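Local coordinates for YPM (Yersinia pseudotuberculosis, PDB 1PM4), which acts as a superantigenic mitogen, a bacterial toxin with a jelly-roll fold that presumably provokes T-cell proliferation, at residues I88-N91 and T95-Y98; L38-T41 and D46-L49. One frame throughout, in Å; residues are numbered along the deposited sequence.

Interaction 1: residues I88-N91 and T95-Y98; sequences IKNN and TSNY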
loop_
_atom_site.group_PDB
_atom_site.type_symbol
_atom_site.label_atom_id
_atom_site.label_comp_id
_atom_site.label_asym_id
_atom_site.label_seq_id
_atom_site.Cartn_x
_atom_site.Cartn_y
_atom_site.Cartn_z
ATOM N N ILE A 88 -15.820 5.315 -3.601
ATOM C CA ILE A 88 -16.772 4.735 -2.666
ATOM C C ILE A 88 -17.488 3.637 -3.414
ATOM O O ILE A 88 -18.201 3.907 -4.408
ATOM C CB ILE A 88 -17.841 5.781 -2.182
ATOM C CG1 ILE A 88 -17.125 6.960 -1.464
ATOM C CG2 ILE A 88 -18.821 5.150 -1.234
ATOM C CD1 ILE A 88 -17.954 8.235 -1.332
ATOM N N LYS A 89 -17.372 2.418 -2.898
ATOM C CA LYS A 89 -18.054 1.286 -3.455
ATOM C C LYS A 89 -19.118 0.820 -2.468
ATOM O O LYS A 89 -18.792 0.554 -1.323
ATOM C CB LYS A 89 -17.101 0.152 -3.803
ATOM C CG LYS A 89 -17.805 -1.125 -4.346
ATOM C CD LYS A 89 -18.782 -0.983 -5.577
ATOM C CE LYS A 89 -19.500 -2.286 -5.985
ATOM N NZ LYS A 89 -20.042 -2.419 -7.439
ATOM N N ASN A 90 -20.370 0.731 -2.929
ATOM C CA ASN A 90 -21.415 0.127 -2.125
ATOM C C ASN A 90 -21.442 -1.378 -2.333
ATOM O O ASN A 90 -21.740 -1.847 -3.435
ATOM C CB ASN A 90 -22.759 0.780 -2.426
ATOM C CG ASN A 90 -23.832 0.284 -1.503
ATOM O OD1 ASN A 90 -23.534 -0.484 -0.570
ATOM N ND2 ASN A 90 -25.053 0.713 -1.716
ATOM N N ASN A 91 -20.988 -2.134 -1.341
ATOM C CA ASN A 91 -20.932 -3.603 -1.454
ATOM C C ASN A 91 -22.299 -4.247 -1.266
ATOM O O ASN A 91 -22.524 -5.433 -1.624
ATOM C CB ASN A 91 -19.978 -4.094 -0.382
ATOM C CG ASN A 91 -18.600 -3.562 -0.525
ATOM O OD1 ASN A 91 -18.043 -3.539 -1.645
ATOM N ND2 ASN A 91 -18.012 -3.140 0.583
ATOM N N THR A 95 -29.642 0.605 -1.153
ATOM C CA THR A 95 -29.370 2.000 -1.414
ATOM C C THR A 95 -29.240 2.697 -0.091
ATOM O O THR A 95 -30.083 2.481 0.810
ATOM C CB THR A 95 -30.518 2.606 -2.226
ATOM O OG1 THR A 95 -30.489 1.995 -3.543
ATOM C CG2 THR A 95 -30.301 4.096 -2.407
ATOM N N SER A 96 -28.138 3.412 0.056
ATOM C CA SER A 96 -27.703 3.938 1.341
ATOM C C SER A 96 -27.232 5.386 1.303
ATOM O O SER A 96 -26.610 5.804 0.341
ATOM C CB SER A 96 -26.518 3.120 1.842
ATOM O OG SER A 96 -26.779 1.716 1.889
ATOM N N ASN A 97 -27.464 6.124 2.397
ATOM C CA ASN A 97 -26.773 7.401 2.597
ATOM C C ASN A 97 -25.271 7.150 2.643
ATOM O O ASN A 97 -24.819 6.090 3.111
ATOM C CB ASN A 97 -27.203 7.983 3.964
ATOM C CG ASN A 97 -26.243 9.038 4.508
ATOM O OD1 ASN A 97 -25.271 8.751 5.281
ATOM N ND2 ASN A 97 -26.509 10.320 4.102
ATOM N N TYR A 98 -24.495 8.121 2.194
ATOM C CA TYR A 98 -23.080 8.179 2.589
ATOM C C TYR A 98 -22.673 9.583 3.013
ATOM O O TYR A 98 -23.321 10.578 2.645
ATOM C CB TYR A 98 -22.177 7.693 1.449
ATOM C CG TYR A 98 -22.055 8.691 0.289
ATOM C CD1 TYR A 98 -21.079 9.657 0.258
ATOM C CD2 TYR A 98 -22.891 8.585 -0.825
ATOM C CE1 TYR A 98 -21.030 10.577 -0.747
ATOM C CE2 TYR A 98 -22.782 9.435 -1.879
ATOM C CZ TYR A 98 -21.810 10.439 -1.858
ATOM O OH TYR A 98 -21.722 11.366 -2.921
HETATM O O HOH W 1 -24.186 -0.004 2.186
#
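Ile88 and Tyr98, with CA atoms 8.9 Å apart, and Asn90 and Ser96, with CA atoms 8.1 Å apart, lie opposite each other on two backbones too distant for main-chain pairing; no direct hydrogen bond joins 88-91 to 95-98. The CB of each of the four points toward the opposite segment, so alternate residues along both strands supply the contact. Its apolar half is a methyl group on a ring: Ile88 CD1 lies 3.8 Å from Tyr98 CD1, with Tyr98 CE1 almost as near, so the methyl meets the CD1-CE1 side of the ring obliquely. The two side chains run nearly perpendicular. In Tyr98 a chi1 of 73° tucks the ring back over its own main chain. In the jelly-roll sandwich, strand 84-90 belongs to one four-stranded antiparallel sheet and strand 96-103 to the other, so these side chains bridge the two layers where the chain passes from one to the next. The polar half is looser. Asn90 ND2 stands 4.1 Å from Ser96 OG, too far for a hydrogen bond, but a water donates to both side chains, at 2.9 Å from Asn90 OD1 and 3.1 Å from Ser96 OG. Both are buried, and the connection between the strands supplies further partners: Ser92 N donates to Asn90 OD1, while the carbonyl of Glu94 accepts from both Asn90 ND2 and Ser96 OG. Asn42 ND2 also bonds to Ser96 OG. With Gln14 O also bound to ND2, the Asn90 amide is gripped through both oxygen and nitrogen, which settles its orientation.

Interaction 2: residues L38-T41 and D46-L49; sequences LHST and DMTL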
loop_
_atom_site.group_PDB
_atom_site.type_symbol
_atom_site.label_atom_id
_atom_site.label_comp_id
_atom_site.label_asym_id
_atom_site.label_seq_id
_atom_site.Cartn_x
_atom_site.Cartn_y
_atom_site.Cartn_z
ATOM N N LEU A 38 -15.167 7.306 5.521
ATOM C CA LEU A 38 -16.492 7.066 5.005
ATOM C C LEU A 38 -17.461 6.696 6.075
ATOM O O LEU A 38 -17.117 5.890 6.917
ATOM C CB LEU A 38 -16.426 5.928 4.013
ATOM C CG LEU A 38 -17.714 5.646 3.229
ATOM C CD1 LEU A 38 -18.224 6.838 2.404
ATOM C CD2 LEU A 38 -17.395 4.432 2.294
ATOM N N HIS A 39 -18.658 7.276 6.049
ATOM C CA HIS A 39 -19.674 6.963 7.078
ATOM C C HIS A 39 -21.007 6.808 6.355
ATOM O O HIS A 39 -21.178 7.200 5.201
ATOM C CB HIS A 39 -19.793 8.063 8.124
ATOM C CG HIS A 39 -18.577 8.288 8.989
ATOM N ND1 HIS A 39 -18.019 7.296 9.760
ATOM C CD2 HIS A 39 -17.932 9.424 9.334
ATOM C CE1 HIS A 39 -17.013 7.794 10.465
ATOM N NE2 HIS A 39 -16.939 9.087 10.223
ATOM N N SER A 40 -21.987 6.274 7.078
ATOM C CA SER A 40 -23.363 6.187 6.605
ATOM C C SER A 40 -24.353 6.223 7.769
ATOM O O SER A 40 -24.082 5.598 8.843
ATOM C CB SER A 40 -23.577 4.921 5.805
ATOM O OG SER A 40 -24.903 4.807 5.331
ATOM N N THR A 41 -25.445 6.954 7.564
ATOM C CA THR A 41 -26.564 6.878 8.531
ATOM C C THR A 41 -27.261 5.536 8.508
ATOM O O THR A 41 -28.077 5.304 9.395
ATOM C CB THR A 41 -27.602 7.982 8.303
ATOM O OG1 THR A 41 -28.194 7.883 7.001
ATOM C CG2 THR A 41 -26.982 9.348 8.442
ATOM N N ASP A 46 -22.525 -1.432 4.150
ATOM C CA ASP A 46 -21.362 -2.215 3.812
ATOM C C ASP A 46 -20.686 -1.576 2.593
ATOM O O ASP A 46 -21.233 -1.688 1.456
ATOM C CB ASP A 46 -21.796 -3.605 3.466
ATOM C CG ASP A 46 -20.643 -4.518 3.175
ATOM O OD1 ASP A 46 -19.469 -4.100 3.082
ATOM O OD2 ASP A 46 -20.906 -5.747 3.018
ATOM N N MET A 47 -19.634 -0.756 2.826
ATOM C CA MET A 47 -18.973 0.040 1.774
ATOM C C MET A 47 -17.456 0.018 1.943
ATOM O O MET A 47 -16.901 -0.249 3.035
ATOM C CB MET A 47 -19.430 1.512 1.845
ATOM C CG MET A 47 -20.912 1.631 1.716
ATOM S SD MET A 47 -21.297 3.458 1.784
ATOM C CE MET A 47 -23.025 3.350 1.991
ATOM N N THR A 48 -16.786 0.207 0.821
ATOM C CA THR A 48 -15.357 0.303 0.783
ATOM C C THR A 48 -14.922 1.613 0.236
ATOM O O THR A 48 -15.504 2.104 -0.701
ATOM C CB THR A 48 -14.805 -0.910 -0.071
ATOM O OG1 THR A 48 -15.181 -2.154 0.558
ATOM C CG2 THR A 48 -13.272 -0.907 -0.123
ATOM N N LEU A 49 -13.909 2.178 0.865
ATOM C CA LEU A 49 -13.283 3.406 0.397
ATOM C C LEU A 49 -11.885 3.092 -0.142
ATOM O O LEU A 49 -11.043 2.521 0.572
ATOM C CB LEU A 49 -13.127 4.336 1.575
ATOM C CG LEU A 49 -12.469 5.673 1.281
ATOM C CD1 LEU A 49 -13.272 6.561 0.326
ATOM C CD2 LEU A 49 -12.201 6.499 2.573
#
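Leu38 and Met47 make an apolar contact between the two sheets of the jelly roll, at the end of the sandwich where strand 32-39 leaves one layer and strand 47-54 begins in the other. The evidence is in the separation and in the bonding: the closest backbone pair, Leu38 and Leu49, has its CA atoms 6.7 Å apart, no hydrogen bond crosses between 38-41 and 46-49, and each strand pairs elsewhere, His39 with Ser99 and Thr48 with Lys89. Leu38 does most of the touching through one branch. Its CD2 methyl comes within 3.6 Å of Met47 CB and 4.1 Å of Met47 SD, lying against the base and the middle of the methionine chain, with the leucine side chain set squarely across it. The same methyl is 4.3 Å from Leu49 CB, so it meets two residues of the strand that face it, while the CB of the intervening Thr48 points away. Beyond CG the Met47 chain is extended (chi2 -179°, chi3 -168°), which carries its terminal CE to the level of Ser40, 4.1 Å from Ser40 OG. The methyl only packs on that hydroxyl, whose hydrogen bonds go to the carbonyl of Asn97 and the backbone N of Asn42. Trp86 of strand 84-90 touches Leu49 and continues the interior beside it. Because no hydrogen bond crosses and the closest contacts are between carbon atoms, van der Waals packing dominates: the association of these segments rests on close fit and burial, whereas the polar Ser40 OG finds its hydrogen-bond partners outside this pair.

How the interactions relate
Both interactions bridge the same two sheets, and their centres lie about 6 Å apart on one side of the chain's centre. They follow in series along the sequence, yet their strands are neighbours within each layer: 84-90 beside 47-54, and 96-103 beside 32-39. Two probable hydrogen bonds join them, one at the strand ends of each layer: Asn91 N lies 2.8 Å from Asp46 O, and Asn97 O lies 2.6 Å from Ser40 OG. Met47 touches Asn90 of its own sheet and reaches across to Ser96 of the other, and Leu38 touches Ile88, so the apolar packing of interaction 2 continues into the mixed apolar and water-bridged contact of interaction 1.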